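Side-chain contacts in fatty acid synthase 1, isoform A (Drosophila melanogaster, PDB 6FN6), which probably builds long-chain saturated fatty acids from acetyl-CoA and malonyl-CoA with NADPH, this chain being its dehydratase, enoylreductase and ketoreductase region: residues A[497-502]-A[512-517]; A[542-547]-A[551-556]; A[569-574]-A[916-921]; A[583-588]-A[662-667]. All blocks are in the same frame, centred on the assembly; numbering follows the deposited sequence.

Contact 1: A[497-502]-A[512-517]; sequences VGLMTC and ARLVFV
Met-500 lays its thioether against the base of Leu-514, with SD of Met-500 3.6 Å from CB of Leu-514. This joins the connecting helix of a beta-alpha-beta unit (strand 483-489, helix 496-504, strand 512-517) to its second strand, in the Rossmann-type pseudo-ketoreductase. The two side chains run past each other in opposite directions. Bends in the methionine chain at chi2 (68°) and chi3 (-97°) fold it back, and CE of Met-500 also comes within 4.1 Å of CB of Leu-514. CD2 of Leu-514 is 3.7 Å from SD of Met-500. CD1 of Leu-514 meets CD2 of Leu-499 at 4.0 Å, the two leucines crossing at a slant. Leu-514 is thus divided between two neighbouring helix residues, and all three are buried without a hydrogen bond across the contact. Leu-499 also touches Ser-1079 of helix 1072-1090, while Met-500 reaches Ile-541 and Ser-542. Arg-513 points away from the helix and forms a salt bridge through NE with Asp-539. Within the helix, Val-497 O takes two bonds from one residue, OG1 and N of Thr-501, which arrive on opposite faces of the carbonyl plane.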
loop_
_atom_site.group_PDB
_atom_site.type_symbol
_atom_site.label_atom_id
_atom_site.label_comp_id
_atom_site.label_asym_id
_atom_site.label_seq_id
_atom_site.Cartn_x
_atom_site.Cartn_y
_atom_site.Cartn_z
ATOM N N VAL A 497 57.028 -14.180 42.035
ATOM C CA VAL A 497 55.823 -13.365 42.180
ATOM C C VAL A 497 54.721 -14.147 42.887
ATOM O O VAL A 497 54.147 -13.678 43.870
ATOM C CB VAL A 497 55.343 -12.850 40.805
ATOM C CG1 VAL A 497 53.992 -12.140 40.918
ATOM C CG2 VAL A 497 56.382 -11.916 40.203
ATOM N N GLY A 498 54.432 -15.343 42.388
ATOM C CA GLY A 498 53.391 -16.171 42.967
ATOM C C GLY A 498 53.681 -16.543 44.406
ATOM O O GLY A 498 52.809 -16.451 45.271
ATOM N N LEU A 499 54.919 -16.953 44.662
ATOM C CA LEU A 499 55.328 -17.375 45.996
ATOM C C LEU A 499 55.213 -16.225 46.993
ATOM O O LEU A 499 54.831 -16.430 48.143
ATOM C CB LEU A 499 56.757 -17.911 45.969
ATOM C CG LEU A 499 57.284 -18.484 47.289
ATOM C CD1 LEU A 499 56.412 -19.641 47.760
ATOM C CD2 LEU A 499 58.738 -18.920 47.161
ATOM N N MET A 500 55.544 -15.017 46.549
ATOM C CA MET A 500 55.446 -13.847 47.411
ATOM C C MET A 500 54.001 -13.635 47.847
ATOM O O MET A 500 53.719 -13.445 49.031
ATOM C CB MET A 500 55.961 -12.599 46.694
ATOM C CG MET A 500 56.090 -11.370 47.590
ATOM S SD MET A 500 57.387 -11.528 48.837
ATOM C CE MET A 500 56.471 -12.062 50.282
ATOM N N THR A 501 53.088 -13.665 46.879
ATOM C CA THR A 501 51.664 -13.483 47.144
ATOM C C THR A 501 51.167 -14.548 48.109
ATOM O O THR A 501 50.376 -14.265 49.007
ATOM C CB THR A 501 50.833 -13.538 45.842
ATOM O OG1 THR A 501 51.339 -12.578 44.908
ATOM C CG2 THR A 501 49.361 -13.245 46.116
ATOM N N CYS A 502 51.642 -15.774 47.919
ATOM C CA CYS A 502 51.243 -16.891 48.763
ATOM C C CYS A 502 51.630 -16.646 50.223
ATOM O O CYS A 502 50.892 -17.012 51.136
ATOM C CB CYS A 502 51.875 -18.187 48.255
ATOM S SG CYS A 502 51.446 -19.641 49.225
ATOM N N ALA A 512 56.973 -12.031 57.416
ATOM C CA ALA A 512 57.791 -12.849 56.522
ATOM C C ALA A 512 58.620 -11.996 55.563
ATOM O O ALA A 512 58.210 -10.899 55.178
ATOM C CB ALA A 512 56.907 -13.812 55.734
ATOM N N ARG A 513 59.782 -12.517 55.177
ATOM C CA ARG A 513 60.663 -11.852 54.218
ATOM C C ARG A 513 61.186 -12.864 53.200
ATOM O O ARG A 513 61.886 -13.809 53.563
ATOM C CB ARG A 513 61.836 -11.172 54.929
ATOM C CG ARG A 513 61.443 -10.172 56.007
ATOM C CD ARG A 513 60.786 -8.929 55.424
ATOM N NE ARG A 513 60.463 -7.947 56.461
ATOM C CZ ARG A 513 59.323 -7.916 57.145
ATOM N NH1 ARG A 513 58.377 -8.820 56.921
ATOM N NH2 ARG A 513 59.128 -6.981 58.064
ATOM N N LEU A 514 60.864 -12.652 51.927
ATOM C CA LEU A 514 61.241 -13.596 50.875
ATOM C C LEU A 514 62.636 -13.318 50.327
ATOM O O LEU A 514 62.933 -12.215 49.870
ATOM C CB LEU A 514 60.226 -13.552 49.732
ATOM C CG LEU A 514 60.571 -14.382 48.491
ATOM C CD1 LEU A 514 60.739 -15.853 48.843
ATOM C CD2 LEU A 514 59.501 -14.205 47.434
ATOM N N VAL A 515 63.483 -14.343 50.371
ATOM C CA VAL A 515 64.826 -14.271 49.810
ATOM C C VAL A 515 64.920 -15.258 48.649
ATOM O O VAL A 515 65.123 -16.455 48.850
ATOM C CB VAL A 515 65.893 -14.552 50.885
ATOM C CG1 VAL A 515 67.295 -14.401 50.312
ATOM C CG2 VAL A 515 65.699 -13.619 52.070
ATOM N N PHE A 516 64.755 -14.741 47.436
ATOM C CA PHE A 516 64.686 -15.572 46.238
ATOM C C PHE A 516 65.984 -15.489 45.434
ATOM O O PHE A 516 66.369 -14.415 44.973
ATOM C CB PHE A 516 63.500 -15.144 45.369
ATOM C CG PHE A 516 63.118 -16.149 44.323
ATOM C CD1 PHE A 516 63.778 -16.195 43.108
ATOM C CD2 PHE A 516 62.081 -17.035 44.550
ATOM C CE1 PHE A 516 63.421 -17.119 42.144
ATOM C CE2 PHE A 516 61.717 -17.959 43.589
ATOM C CZ PHE A 516 62.386 -18.000 42.385
ATOM N N VAL A 517 66.652 -16.625 45.263
ATOM C CA VAL A 517 67.927 -16.665 44.555
ATOM C C VAL A 517 67.869 -17.660 43.401
ATOM O O VAL A 517 67.807 -18.870 43.614
ATOM C CB VAL A 517 69.079 -17.019 45.521
ATOM C CG1 VAL A 517 70.409 -17.025 44.790
ATOM C CG2 VAL A 517 69.113 -16.050 46.697
#

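Contact 2: A[542-547]-A[551-556]; sequences SNVLKN and GTFRHL
Val-544 and Gly-551 form an antiparallel, hydrogen-bonded pair close to the turn of the beta hairpin made by strands 542-546 and 549-557. Two backbone bonds tie them, Val-544 N to Gly-551 O at 2.8 Å and Gly-551 N to Val-544 O at 2.7 Å. Beyond this pair the strands part, their directions making an angle of 105°. Val-544 turns both methyls to the ring of Phe-553 where the strands diverge: CG1 lies 3.8 Å from CE2 of Phe-553, and CG2 is 4.1 Å from CD2 of Phe-553, the two side chains crossing at about a right angle. With CG1 anti to the backbone N (chi1 -175°), the two branches reach adjacent ring atoms. In the sheet of the pseudo-ketoreductase the hairpin lies between strand 512-517, which neighbours strand 542-546, and strand 257-268, which pairs with strand 549-557 through backbone bonds of Thr-552 and Arg-554. Phe-266 of strand 257-268 touches both Val-544 and Phe-553, and Ala-496 at the start of helix 496-504 touches the same two. Towards the start of strand 542-546, CG2 of Thr-552 rests 3.5 Å from the carbonyl O of Ser-542.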
loop_
_atom_site.group_PDB
_atom_site.type_symbol
_atom_site.label_atom_id
_atom_site.label_comp_id
_atom_site.label_asym_id
_atom_site.label_seq_id
_atom_site.Cartn_x
_atom_site.Cartn_y
_atom_site.Cartn_z
ATOM N N SER A 542 60.178 -8.687 49.541
ATOM C CA SER A 542 60.558 -9.394 48.323
ATOM C C SER A 542 61.991 -9.070 47.901
ATOM O O SER A 542 62.316 -7.921 47.608
ATOM C CB SER A 542 59.591 -9.047 47.191
ATOM O OG SER A 542 59.956 -9.717 45.997
ATOM N N ASN A 543 62.833 -10.100 47.863
ATOM C CA ASN A 543 64.236 -9.952 47.481
ATOM C C ASN A 543 64.630 -11.006 46.453
ATOM O O ASN A 543 64.710 -12.192 46.769
ATOM C CB ASN A 543 65.143 -10.061 48.709
ATOM C CG ASN A 543 64.794 -9.055 49.781
ATOM O OD1 ASN A 543 65.302 -7.932 49.786
ATOM N ND2 ASN A 543 63.917 -9.450 50.700
ATOM N N VAL A 544 64.865 -10.569 45.221
ATOM C CA VAL A 544 65.168 -11.483 44.126
ATOM C C VAL A 544 66.583 -11.245 43.610
ATOM O O VAL A 544 66.928 -10.130 43.221
ATOM C CB VAL A 544 64.145 -11.336 42.987
ATOM C CG1 VAL A 544 64.405 -12.372 41.900
ATOM C CG2 VAL A 544 62.723 -11.449 43.524
ATOM N N LEU A 545 67.400 -12.294 43.611
ATOM C CA LEU A 545 68.763 -12.201 43.097
ATOM C C LEU A 545 68.860 -12.812 41.705
ATOM O O LEU A 545 68.674 -14.015 41.530
ATOM C CB LEU A 545 69.744 -12.896 44.048
ATOM C CG LEU A 545 71.238 -12.751 43.730
ATOM C CD1 LEU A 545 71.663 -11.293 43.695
ATOM C CD2 LEU A 545 72.073 -13.511 44.745
ATOM N N LYS A 546 69.137 -11.968 40.715
ATOM C CA LYS A 546 69.251 -12.412 39.330
ATOM C C LYS A 546 70.508 -11.829 38.683
ATOM O O LYS A 546 70.591 -10.625 38.446
ATOM C CB LYS A 546 68.006 -12.023 38.532
ATOM C CG LYS A 546 67.968 -12.611 37.132
ATOM C CD LYS A 546 66.699 -12.223 36.394
ATOM C CE LYS A 546 66.709 -12.741 34.963
ATOM N NZ LYS A 546 65.547 -12.242 34.175
ATOM N N ASN A 547 71.482 -12.691 38.411
ATOM C CA ASN A 547 72.763 -12.271 37.847
ATOM C C ASN A 547 73.440 -11.212 38.711
ATOM O O ASN A 547 73.733 -10.112 38.244
ATOM C CB ASN A 547 72.577 -11.727 36.425
ATOM C CG ASN A 547 72.233 -12.812 35.422
ATOM O OD1 ASN A 547 73.098 -13.583 35.003
ATOM N ND2 ASN A 547 70.970 -12.867 35.018
ATOM N N GLY A 551 66.803 -7.421 43.292
ATOM C CA GLY A 551 65.694 -6.695 42.706
ATOM C C GLY A 551 64.342 -7.296 43.026
ATOM O O GLY A 551 64.213 -8.144 43.908
ATOM N N THR A 552 63.331 -6.850 42.294
ATOM C CA THR A 552 61.969 -7.329 42.474
ATOM C C THR A 552 61.314 -7.542 41.117
ATOM O O THR A 552 61.840 -7.106 40.091
ATOM C CB THR A 552 61.120 -6.332 43.281
ATOM O OG1 THR A 552 61.029 -5.094 42.565
ATOM C CG2 THR A 552 61.743 -6.075 44.640
ATOM N N PHE A 553 60.177 -8.229 41.114
ATOM C CA PHE A 553 59.368 -8.360 39.908
ATOM C C PHE A 553 58.240 -7.340 39.939
ATOM O O PHE A 553 57.352 -7.408 40.787
ATOM C CB PHE A 553 58.810 -9.774 39.774
ATOM C CG PHE A 553 59.806 -10.762 39.252
ATOM C CD1 PHE A 553 60.137 -10.782 37.910
ATOM C CD2 PHE A 553 60.416 -11.666 40.104
ATOM C CE1 PHE A 553 61.056 -11.688 37.422
ATOM C CE2 PHE A 553 61.338 -12.577 39.623
ATOM C CZ PHE A 553 61.658 -12.586 38.279
ATOM N N ARG A 554 58.290 -6.386 39.016
ATOM C CA ARG A 554 57.299 -5.317 38.964
ATOM C C ARG A 554 56.488 -5.390 37.670
ATOM O O ARG A 554 56.983 -5.844 36.638
ATOM C CB ARG A 554 57.984 -3.955 39.085
ATOM C CG ARG A 554 58.831 -3.790 40.342
ATOM C CD ARG A 554 58.032 -3.234 41.516
ATOM N NE ARG A 554 56.947 -4.115 41.949
ATOM C CZ ARG A 554 57.041 -5.014 42.928
ATOM N NH1 ARG A 554 58.179 -5.182 43.594
ATOM N NH2 ARG A 554 55.988 -5.755 43.244
ATOM N N HIS A 555 55.235 -4.952 37.736
ATOM C CA HIS A 555 54.350 -4.976 36.573
ATOM C C HIS A 555 54.240 -3.592 35.940
ATOM O O HIS A 555 53.879 -2.622 36.605
ATOM C CB HIS A 555 52.963 -5.495 36.959
ATOM C CG HIS A 555 52.365 -4.806 38.145
ATOM N ND1 HIS A 555 51.924 -3.501 38.106
ATOM C CD2 HIS A 555 52.120 -5.248 39.401
ATOM C CE1 HIS A 555 51.441 -3.166 39.289
ATOM N NE2 HIS A 555 51.548 -4.209 40.092
ATOM N N LEU A 556 54.565 -3.514 34.653
ATOM C CA LEU A 556 54.573 -2.247 33.928
ATOM C C LEU A 556 53.388 -2.129 32.967
ATOM O O LEU A 556 53.028 -3.089 32.281
ATOM C CB LEU A 556 55.884 -2.098 33.156
ATOM C CG LEU A 556 57.068 -1.495 33.919
ATOM C CD1 LEU A 556 57.298 -2.199 35.247
ATOM C CD2 LEU A 556 58.323 -1.561 33.067
#

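Contact 3: A[569-574]-A[916-921]; sequences HAYVNA and IPRTYM
Tyr-571 lies on strand 570-574, whereas Arg-918 and Tyr-920 belong to an extended segment without regular structure, and no hydrogen bond runs directly between the two chain segments. Arg-918 and Tyr-920, with one residue between them, both start their side chains toward the strand and converge on the outer end of the Tyr-571 ring. That ring leaves the strand with CG between the backbone N and the carbonyl carbon (chi1 69°), which carries its hydroxyl end to the loop. OH of Tyr-920 comes in at the ring edge, in the ring plane, 3.9 Å from CE1 of Tyr-571. NH1 of Arg-918 stands 3.7 Å from OH of Tyr-571, with the guanidinium plane turned 73° from the ring. The loop is hydrogen-bonded to the adjoining strand 583-587: Tyr-920 OH to Glu-587 O, and Arg-918 N to Glu-587 OE2. It runs on to strand 926-930 of the ketoreductase, so the contact places the segment leading to that strand beside the two-stranded sheet 570-574/583-587. With its hydroxyl committed to Glu-587, Tyr-920 offers Tyr-571 van der Waals contact, and the guanidinium, at this distance, would probably add only a modest electrostatic term at the phenol oxygen.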
loop_
_atom_site.group_PDB
_atom_site.type_symbol
_atom_site.label_atom_id
_atom_site.label_comp_id
_atom_site.label_asym_id
_atom_site.label_seq_id
_atom_site.Cartn_x
_atom_site.Cartn_y
_atom_site.Cartn_z
ATOM N N HIS A 569 48.841 -6.470 4.656
ATOM C CA HIS A 569 47.427 -6.611 4.322
ATOM C C HIS A 569 46.530 -6.139 5.457
ATOM O O HIS A 569 46.735 -6.497 6.620
ATOM C CB HIS A 569 47.096 -8.058 3.963
ATOM C CG HIS A 569 47.786 -8.544 2.728
ATOM N ND1 HIS A 569 47.742 -7.856 1.535
ATOM C CD2 HIS A 569 48.530 -9.652 2.497
ATOM C CE1 HIS A 569 48.434 -8.515 0.623
ATOM N NE2 HIS A 569 48.923 -9.607 1.180
ATOM N N ALA A 570 45.526 -5.343 5.109
ATOM C CA ALA A 570 44.611 -4.802 6.100
ATOM C C ALA A 570 43.260 -4.463 5.488
ATOM O O ALA A 570 43.114 -4.377 4.268
ATOM C CB ALA A 570 45.214 -3.569 6.750
ATOM N N TYR A 571 42.269 -4.290 6.353
ATOM C CA TYR A 571 40.944 -3.863 5.929
ATOM C C TYR A 571 40.451 -2.803 6.902
ATOM O O TYR A 571 41.023 -2.628 7.979
ATOM C CB TYR A 571 39.973 -5.048 5.872
ATOM C CG TYR A 571 39.626 -5.615 7.227
ATOM C CD1 TYR A 571 40.454 -6.545 7.846
ATOM C CD2 TYR A 571 38.473 -5.221 7.889
ATOM C CE1 TYR A 571 40.142 -7.066 9.089
ATOM C CE2 TYR A 571 38.153 -5.736 9.130
ATOM C CZ TYR A 571 38.991 -6.658 9.726
ATOM O OH TYR A 571 38.674 -7.173 10.964
ATOM N N VAL A 572 39.396 -2.095 6.519
ATOM C CA VAL A 572 38.835 -1.050 7.361
ATOM C C VAL A 572 37.675 -1.629 8.152
ATOM O O VAL A 572 36.886 -2.418 7.627
ATOM C CB VAL A 572 38.400 0.168 6.527
ATOM C CG1 VAL A 572 37.741 1.228 7.411
ATOM C CG2 VAL A 572 39.594 0.754 5.790
ATOM N N ASN A 573 37.576 -1.237 9.417
ATOM C CA ASN A 573 36.509 -1.716 10.278
ATOM C C ASN A 573 36.013 -0.606 11.193
ATOM O O ASN A 573 36.795 0.216 11.669
ATOM C CB ASN A 573 36.995 -2.900 11.114
ATOM C CG ASN A 573 35.880 -3.551 11.910
ATOM O OD1 ASN A 573 34.705 -3.443 11.560
ATOM N ND2 ASN A 573 36.246 -4.229 12.993
ATOM N N ALA A 574 34.704 -0.586 11.422
ATOM C CA ALA A 574 34.106 0.315 12.396
ATOM C C ALA A 574 33.961 -0.427 13.718
ATOM O O ALA A 574 33.077 -1.269 13.867
ATOM C CB ALA A 574 32.760 0.818 11.906
ATOM N N ILE A 916 46.027 -1.520 12.926
ATOM C CA ILE A 916 46.087 -2.120 14.246
ATOM C C ILE A 916 46.474 -3.580 14.048
ATOM O O ILE A 916 45.778 -4.312 13.342
ATOM C CB ILE A 916 44.754 -1.967 14.996
ATOM C CG1 ILE A 916 44.451 -0.485 15.220
ATOM C CG2 ILE A 916 44.802 -2.704 16.331
ATOM C CD1 ILE A 916 43.049 -0.205 15.720
ATOM N N PRO A 917 47.596 -4.013 14.651
ATOM C CA PRO A 917 47.999 -5.404 14.432
ATOM C C PRO A 917 46.993 -6.386 15.016
ATOM O O PRO A 917 46.319 -6.074 15.997
ATOM C CB PRO A 917 49.352 -5.499 15.147
ATOM C CG PRO A 917 49.320 -4.424 16.173
ATOM C CD PRO A 917 48.503 -3.313 15.580
ATOM N N ARG A 918 46.891 -7.559 14.406
ATOM C CA ARG A 918 45.960 -8.576 14.868
ATOM C C ARG A 918 46.455 -9.963 14.495
ATOM O O ARG A 918 46.847 -10.209 13.355
ATOM C CB ARG A 918 44.564 -8.329 14.291
ATOM C CG ARG A 918 43.559 -9.415 14.629
ATOM C CD ARG A 918 42.144 -8.971 14.323
ATOM N NE ARG A 918 41.733 -7.879 15.201
ATOM C CZ ARG A 918 40.505 -7.375 15.254
ATOM N NH1 ARG A 918 39.544 -7.865 14.478
ATOM N NH2 ARG A 918 40.235 -6.380 16.088
ATOM N N THR A 919 46.454 -10.859 15.476
ATOM C CA THR A 919 46.953 -12.211 15.284
ATOM C C THR A 919 45.792 -13.171 15.089
ATOM O O THR A 919 44.842 -13.182 15.868
ATOM C CB THR A 919 47.819 -12.673 16.481
ATOM O OG1 THR A 919 48.819 -11.685 16.764
ATOM C CG2 THR A 919 48.496 -14.001 16.187
ATOM N N TYR A 920 45.876 -13.968 14.032
ATOM C CA TYR A 920 44.852 -14.956 13.727
ATOM C C TYR A 920 45.391 -16.364 13.957
ATOM O O TYR A 920 46.599 -16.587 13.921
ATOM C CB TYR A 920 44.376 -14.801 12.284
ATOM C CG TYR A 920 43.770 -13.447 11.974
ATOM C CD1 TYR A 920 44.572 -12.365 11.630
ATOM C CD2 TYR A 920 42.396 -13.254 12.017
ATOM C CE1 TYR A 920 44.020 -11.130 11.345
ATOM C CE2 TYR A 920 41.836 -12.023 11.732
ATOM C CZ TYR A 920 42.649 -10.966 11.396
ATOM O OH TYR A 920 42.084 -9.741 11.116
ATOM N N MET A 921 44.493 -17.310 14.207
ATOM C CA MET A 921 44.896 -18.700 14.363
ATOM C C MET A 921 45.185 -19.341 13.007
ATOM O O MET A 921 44.747 -18.856 11.964
ATOM C CB MET A 921 43.822 -19.499 15.101
ATOM C CG MET A 921 43.621 -19.085 16.550
ATOM S SD MET A 921 45.156 -19.081 17.503
ATOM C CE MET A 921 45.384 -17.323 17.747
#

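Contact 4: A[583-588]-A[662-667]; sequences LKWIEA and LATTCV
Leu-662 meets the six-membered ring of Trp-585 through its backbone, its carbonyl O lying 4.2 Å from CZ3 of Trp-585 at an oblique angle to the ring. The leucine side chain turns to Val-572 and to Ala-609 of strand 601-611, and Val-572 is also touched by Trp-585, so the two residues share a neighbour. Next, Ala-663 presents its CA to the ring edge, near the ring plane, 4.1 Å from CZ3 of Trp-585. Its CB points away from the tryptophan and touches Tyr-571. Thr-664 follows along the same edge, with its backbone N 4.3 Å and its CG2 4.4 Å from CZ3 of Trp-585. Its hydroxyl has another task: OG1 is hydrogen-bonded to the backbone N of Ala-570. From Thr-665 the chain enters strand 665-669, which pairs with strand 601-611.

One corner of the indole therefore serves three successive residues. With CG anti to the carbonyl carbon (chi1 -70°), the ring of Trp-585 swings over to 662-664 although its CB does not point there. At the opposite end of the indole, NE1 is hydrogen-bonded to Asp-873 O, which helps fix the rotation of the ring. Backbone bonds of Ala-570 with Thr-664 and Val-572 with Leu-662 join strand 570-574 here. The place of the contact, beside the curled sheet that includes strands 601-611 and 665-669, is consistent with the non-Rossmann, GroES-like part of an enoylreductase of the medium-chain dehydrogenase/reductase type.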
loop_
_atom_site.group_PDB
_atom_site.type_symbol
_atom_site.label_atom_id
_atom_site.label_comp_id
_atom_site.label_asym_id
_atom_site.label_seq_id
_atom_site.Cartn_x
_atom_site.Cartn_y
_atom_site.Cartn_z
ATOM N N LEU A 583 36.479 4.205 12.835
ATOM C CA LEU A 583 36.943 3.651 11.566
ATOM C C LEU A 583 38.466 3.595 11.531
ATOM O O LEU A 583 39.135 4.627 11.531
ATOM C CB LEU A 583 36.423 4.478 10.390
ATOM C CG LEU A 583 34.936 4.322 10.072
ATOM C CD1 LEU A 583 34.455 5.451 9.179
ATOM C CD2 LEU A 583 34.675 2.975 9.418
ATOM N N LYS A 584 39.009 2.383 11.503
ATOM C CA LYS A 584 40.454 2.204 11.493
ATOM C C LYS A 584 40.850 0.995 10.648
ATOM O O LYS A 584 40.058 0.073 10.455
ATOM C CB LYS A 584 40.982 2.034 12.923
ATOM C CG LYS A 584 40.834 3.268 13.811
ATOM C CD LYS A 584 41.504 3.057 15.165
ATOM C CE LYS A 584 41.486 4.317 16.022
ATOM N NZ LYS A 584 40.130 4.628 16.558
ATOM N N TRP A 585 42.073 1.013 10.129
ATOM C CA TRP A 585 42.603 -0.122 9.387
ATOM C C TRP A 585 42.989 -1.235 10.352
ATOM O O TRP A 585 43.588 -0.982 11.398
ATOM C CB TRP A 585 43.808 0.289 8.543
ATOM C CG TRP A 585 43.458 1.174 7.391
ATOM C CD1 TRP A 585 43.384 2.535 7.392
ATOM C CD2 TRP A 585 43.137 0.755 6.059
ATOM N NE1 TRP A 585 43.034 2.991 6.143
ATOM C CE2 TRP A 585 42.877 1.917 5.307
ATOM C CE3 TRP A 585 43.043 -0.489 5.431
ATOM C CZ2 TRP A 585 42.530 1.870 3.958
ATOM C CZ3 TRP A 585 42.698 -0.533 4.094
ATOM C CH2 TRP A 585 42.446 0.637 3.372
ATOM N N ILE A 586 42.650 -2.467 9.990
ATOM C CA ILE A 586 42.958 -3.623 10.817
ATOM C C ILE A 586 43.766 -4.613 9.999
ATOM O O ILE A 586 43.482 -4.832 8.824
ATOM C CB ILE A 586 41.675 -4.280 11.354
ATOM C CG1 ILE A 586 40.802 -3.253 12.084
ATOM C CG2 ILE A 586 42.014 -5.458 12.260
ATOM C CD1 ILE A 586 41.453 -2.618 13.297
ATOM N N GLU A 587 44.767 -5.223 10.621
ATOM C CA GLU A 587 45.568 -6.224 9.931
ATOM C C GLU A 587 44.669 -7.397 9.574
ATOM O O GLU A 587 43.825 -7.806 10.373
ATOM C CB GLU A 587 46.736 -6.682 10.800
ATOM C CG GLU A 587 47.716 -7.603 10.093
ATOM C CD GLU A 587 48.823 -8.088 11.013
ATOM O OE1 GLU A 587 49.726 -8.803 10.532
ATOM O OE2 GLU A 587 48.790 -7.758 12.218
ATOM N N ALA A 588 44.854 -7.942 8.378
ATOM C CA ALA A 588 44.004 -9.025 7.907
ATOM C C ALA A 588 44.734 -10.350 7.997
ATOM O O ALA A 588 45.963 -10.388 8.050
ATOM C CB ALA A 588 43.558 -8.763 6.476
ATOM N N LEU A 662 37.021 -2.735 0.623
ATOM C CA LEU A 662 37.700 -1.646 1.306
ATOM C C LEU A 662 38.878 -2.223 2.077
ATOM O O LEU A 662 38.937 -2.165 3.306
ATOM C CB LEU A 662 36.742 -0.898 2.233
ATOM C CG LEU A 662 37.262 0.411 2.832
ATOM C CD1 LEU A 662 37.633 1.411 1.745
ATOM C CD2 LEU A 662 36.228 1.013 3.769
ATOM N N ALA A 663 39.813 -2.789 1.322
ATOM C CA ALA A 663 40.978 -3.454 1.877
ATOM C C ALA A 663 42.132 -3.341 0.892
ATOM O O ALA A 663 41.943 -2.918 -0.246
ATOM C CB ALA A 663 40.667 -4.910 2.178
ATOM N N THR A 664 43.329 -3.708 1.329
ATOM C CA THR A 664 44.496 -3.649 0.459
ATOM C C THR A 664 44.384 -4.676 -0.665
ATOM O O THR A 664 44.953 -4.497 -1.741
ATOM C CB THR A 664 45.792 -3.894 1.247
ATOM O OG1 THR A 664 45.709 -5.151 1.928
ATOM C CG2 THR A 664 46.011 -2.780 2.260
ATOM N N THR A 665 43.648 -5.753 -0.406
ATOM C CA THR A 665 43.419 -6.790 -1.405
ATOM C C THR A 665 41.987 -7.300 -1.308
ATOM O O THR A 665 41.382 -7.272 -0.237
ATOM C CB THR A 665 44.391 -7.975 -1.235
ATOM O OG1 THR A 665 44.463 -8.346 0.148
ATOM C CG2 THR A 665 45.783 -7.605 -1.733
ATOM N N CYS A 666 41.441 -7.750 -2.433
ATOM C CA CYS A 666 40.080 -8.271 -2.463
ATOM C C CYS A 666 39.961 -9.429 -3.446
ATOM O O CYS A 666 40.590 -9.424 -4.505
ATOM C CB CYS A 666 39.085 -7.167 -2.829
ATOM S SG CYS A 666 37.346 -7.678 -2.732
ATOM N N VAL A 667 39.169 -10.430 -3.079
ATOM C CA VAL A 667 38.868 -11.541 -3.971
ATOM C C VAL A 667 37.587 -11.233 -4.740
ATOM O O VAL A 667 36.509 -11.152 -4.154
ATOM C CB VAL A 667 38.742 -12.863 -3.193
ATOM C CG1 VAL A 667 38.409 -14.012 -4.134
ATOM C CG2 VAL A 667 40.022 -13.155 -2.429
#

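In the fold
The four contacts form two pairs. Contacts 1 and 2, with centres 10 Å apart, share the pseudo-ketoreductase: strands 512-517 and 542-546 are neighbours, joined where Phe-516 N lies 2.6 Å from Asn-543 O, and CG2 of Val-497 in contact 1 packs on CB of Phe-553 in contact 2. Contacts 3 and 4 have centres 7 Å apart and meet through strands 570-574 and 583-587; contact 4 is nested in the long chain loop that contact 3 closes. The two pairs are well separated, contacts 2 and 3 still being about 17 Å apart at their nearest atoms. All four lie away from the predicted dehydratase residues His-24 and Asp-175.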